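Long-range contact in tumor necrosis factor ligand superfamily member 13 (Mus musculus, PDB 1U5Z), which acts as a trimeric cytokine of the tumor necrosis factor family that binds the receptors TACI and BCMA and helps regulate tumor cell growth: residues Gly42-Val47 with Ile114-Ile119. Numbering follows the deposited sequence.
Sequences GDIVRV and IITVKI
Val45 and Ile115 hold the two antiparallel strands together as a hydrogen-bonded pair: Val45 N reaches Ile115 O at 3.1 Å, and Ile115 N returns to Val45 O at 2.9 Å. The first donor lies in the carbonyl plane, the second 28° off it. Beside this pair, the Ile115 carbonyl also receives the CA-H of Ile44.

On one face Ile114 reaches over to Ile44. With CG1 anti to the backbone N (chi1 168°) and the chain extended beyond it, Ile114 CD1 sits 3.4 Å from both CG2 and CD1 of Ile44, the two side chains crossing at about a right angle. Thr116 CG2 also touches Ile44 CG2, at 3.8 Å. The opposite face is buried: Val47 CG2 packs on Ile115 CG1 at 3.7 Å, and Val45 faces Leu135 and Phe137 of strand 134-139.

Past Ile44 the strands part, and a water sits within hydrogen-bonding distance of Asp43 O (2.8 Å) and Val117 O (3.0 Å), placed to donate to either, though with more acceptors around it than protons it need not serve both at once. Strand 114-119 continues along strand 24-34, while strand 68-75 flanks its other edge. Two backbone bonds thus fix the pairing at Val45 and Ile115, while Val45, Val47 and Ile115 make their face part of the buried interior of this TNF-homology jelly roll.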
ATOM      1  N   GLY A  42      15.341 -18.055  -5.073  1.00 37.99           N
ATOM      2  CA  GLY A  42      14.998 -17.907  -6.479  1.00 37.90           C
ATOM      3  C   GLY A  42      13.661 -17.215  -6.662  1.00 37.22           C
ATOM      4  O   GLY A  42      13.483 -16.102  -6.176  1.00 35.51           O
ATOM      5  N   ASP A  43      12.715 -17.868  -7.341  1.00 37.05           N
ATOM      6  CA  ASP A  43      11.399 -17.252  -7.589  1.00 38.23           C
ATOM      7  C   ASP A  43      10.384 -17.342  -6.430  1.00 36.13           C
ATOM      8  O   ASP A  43       9.276 -16.805  -6.536  1.00 34.35           O
ATOM      9  CB  ASP A  43      10.769 -17.733  -8.920  1.00 39.74           C
ATOM     10  CG  ASP A  43      10.721 -19.248  -9.059  1.00 43.61           C
ATOM     11  OD1 ASP A  43      10.828 -19.961  -8.041  1.00 47.67           O
ATOM     12  OD2 ASP A  43      10.578 -19.816 -10.169  1.00 47.78           O
ATOM     13  N   ILE A  44      10.773 -17.987  -5.330  1.00 33.83           N
ATOM     14  CA  ILE A  44       9.922 -18.120  -4.148  1.00 32.80           C
ATOM     15  C   ILE A  44      10.602 -17.534  -2.916  1.00 31.72           C
ATOM     16  O   ILE A  44      11.776 -17.161  -2.959  1.00 32.07           O
ATOM     17  CB  ILE A  44       9.587 -19.600  -3.901  1.00 34.45           C
ATOM     18  CG1 ILE A  44      10.775 -20.318  -3.244  1.00 35.34           C
ATOM     19  CG2 ILE A  44       9.194 -20.272  -5.229  1.00 36.56           C
ATOM     20  CD1 ILE A  44      10.513 -21.752  -2.858  1.00 37.68           C
ATOM     21  N   VAL A  45       9.846 -17.455  -1.824  1.00 28.96           N
ATOM     22  CA  VAL A  45      10.381 -17.117  -0.514  1.00 27.80           C
ATOM     23  C   VAL A  45       9.851 -18.150   0.470  1.00 26.63           C
ATOM     24  O   VAL A  45       8.650 -18.241   0.669  1.00 27.34           O
ATOM     25  CB  VAL A  45       9.955 -15.699  -0.061  1.00 30.46           C
ATOM     26  CG1 VAL A  45      10.648 -15.306   1.243  1.00 28.27           C
ATOM     27  CG2 VAL A  45      10.266 -14.665  -1.138  1.00 32.88           C
ATOM     28  N   ARG A  46      10.740 -18.951   1.056  1.00 25.42           N
ATOM     29  CA  ARG A  46      10.361 -19.881   2.114  1.00 24.12           C
ATOM     30  C   ARG A  46      10.137 -19.164   3.442  1.00 23.59           C
ATOM     31  O   ARG A  46      10.808 -18.191   3.756  1.00 22.52           O
ATOM     32  CB  ARG A  46      11.417 -20.966   2.281  1.00 28.77           C
ATOM     33  CG  ARG A  46      11.485 -21.923   1.089  1.00 32.94           C
ATOM     34  CD  ARG A  46      11.884 -23.327   1.439  1.00 36.62           C
ATOM     35  NE  ARG A  46      11.520 -24.293   0.392  1.00 41.58           N
ATOM     36  CZ  ARG A  46      10.760 -25.382   0.569  1.00 44.55           C
ATOM     37  NH1 ARG A  46      10.252 -25.691   1.762  1.00 45.83           N
ATOM     38  NH2 ARG A  46      10.508 -26.178  -0.465  1.00 45.46           N
ATOM     39  N   VAL A  47       9.167 -19.656   4.203  1.00 23.26           N
ATOM     40  CA  VAL A  47       8.869 -19.172   5.538  1.00 24.86           C
ATOM     41  C   VAL A  47       9.395 -20.206   6.538  1.00 25.03           C
ATOM     42  O   VAL A  47       9.054 -21.383   6.454  1.00 22.94           O
ATOM     43  CB  VAL A  47       7.351 -18.992   5.733  1.00 27.65           C
ATOM     44  CG1 VAL A  47       7.042 -18.384   7.107  1.00 29.22           C
ATOM     45  CG2 VAL A  47       6.761 -18.121   4.625  1.00 28.01           C
ATOM     46  N   ILE A 114       5.488 -21.731   1.417  1.00 30.84           N
ATOM     47  CA  ILE A 114       6.177 -21.105   0.297  1.00 30.82           C
ATOM     48  C   ILE A 114       5.324 -19.945  -0.185  1.00 30.77           C
ATOM     49  O   ILE A 114       4.116 -20.084  -0.345  1.00 31.00           O
ATOM     50  CB  ILE A 114       6.442 -22.120  -0.851  1.00 30.52           C
ATOM     51  CG1 ILE A 114       6.896 -21.386  -2.113  1.00 29.67           C
ATOM     52  CG2 ILE A 114       5.209 -22.963  -1.140  1.00 34.30           C
ATOM     53  CD1 ILE A 114       7.139 -22.265  -3.309  1.00 29.82           C
ATOM     54  N   ILE A 115       5.968 -18.804  -0.412  1.00 30.79           N
ATOM     55  CA  ILE A 115       5.306 -17.596  -0.881  1.00 29.42           C
ATOM     56  C   ILE A 115       5.709 -17.351  -2.329  1.00 31.68           C
ATOM     57  O   ILE A 115       6.894 -17.393  -2.660  1.00 30.41           O
ATOM     58  CB  ILE A 115       5.711 -16.387  -0.022  1.00 28.50           C
ATOM     59  CG1 ILE A 115       5.474 -16.679   1.469  1.00 29.42           C
ATOM     60  CG2 ILE A 115       4.922 -15.132  -0.470  1.00 23.91           C
ATOM     61  CD1 ILE A 115       3.999 -16.630   1.913  1.00 28.12           C
ATOM     62  N   THR A 116       4.726 -17.100  -3.189  1.00 34.04           N
ATOM     63  CA  THR A 116       4.996 -16.806  -4.597  1.00 37.29           C
ATOM     64  C   THR A 116       4.341 -15.520  -5.053  1.00 37.38           C
ATOM     65  O   THR A 116       3.326 -15.090  -4.504  1.00 36.97           O
ATOM     66  CB  THR A 116       4.548 -17.959  -5.527  1.00 38.73           C
ATOM     67  OG1 THR A 116       3.323 -18.544  -5.056  1.00 42.28           O
ATOM     68  CG2 THR A 116       5.559 -19.100  -5.497  1.00 38.85           C
ATOM     69  N   VAL A 117       4.953 -14.915  -6.063  1.00 36.75           N
ATOM     70  CA  VAL A 117       4.392 -13.767  -6.755  1.00 36.83           C
ATOM     71  C   VAL A 117       4.361 -14.152  -8.231  1.00 34.35           C
ATOM     72  O   VAL A 117       5.386 -14.127  -8.902  1.00 34.54           O
ATOM     73  CB  VAL A 117       5.247 -12.498  -6.518  1.00 35.68           C
ATOM     74  CG1 VAL A 117       4.639 -11.293  -7.225  1.00 36.45           C
ATOM     75  CG2 VAL A 117       5.371 -12.215  -5.043  1.00 36.50           C
ATOM     76  N   LYS A 118       3.191 -14.559  -8.709  1.00 33.52           N
ATOM     77  CA  LYS A 118       3.021 -15.001 -10.087  1.00 33.29           C
ATOM     78  C   LYS A 118       2.146 -14.052 -10.890  1.00 31.30           C
ATOM     79  O   LYS A 118       1.269 -13.394 -10.351  1.00 28.99           O
ATOM     80  CB  LYS A 118       2.386 -16.390 -10.117  1.00 34.64           C
ATOM     81  CG  LYS A 118       3.270 -17.475  -9.547  1.00 36.43           C
ATOM     82  CD  LYS A 118       2.521 -18.784  -9.394  1.00 36.21           C
ATOM     83  CE  LYS A 118       3.410 -19.828  -8.756  1.00 36.74           C
ATOM     84  NZ  LYS A 118       2.689 -21.094  -8.493  1.00 38.07           N
ATOM     85  N   ILE A 119       2.385 -14.015 -12.196  1.00 31.39           N
ATOM     86  CA  ILE A 119       1.562 -13.258 -13.127  1.00 30.42           C
ATOM     87  C   ILE A 119       0.975 -14.251 -14.120  1.00 29.12           C
ATOM     88  O   ILE A 119       1.737 -14.924 -14.812  1.00 27.83           O
ATOM     89  CB  ILE A 119       2.417 -12.200 -13.824  1.00 30.71           C
ATOM     90  CG1 ILE A 119       2.859 -11.162 -12.793  1.00 33.05           C
ATOM     91  CG2 ILE A 119       1.634 -11.524 -14.963  1.00 30.17           C
ATOM     92  CD1 ILE A 119       4.062 -10.422 -13.187  1.00 35.39           C
TER
HETATM   93  O   HOH W   1       8.010 -14.584  -7.614  1.00 40.73           O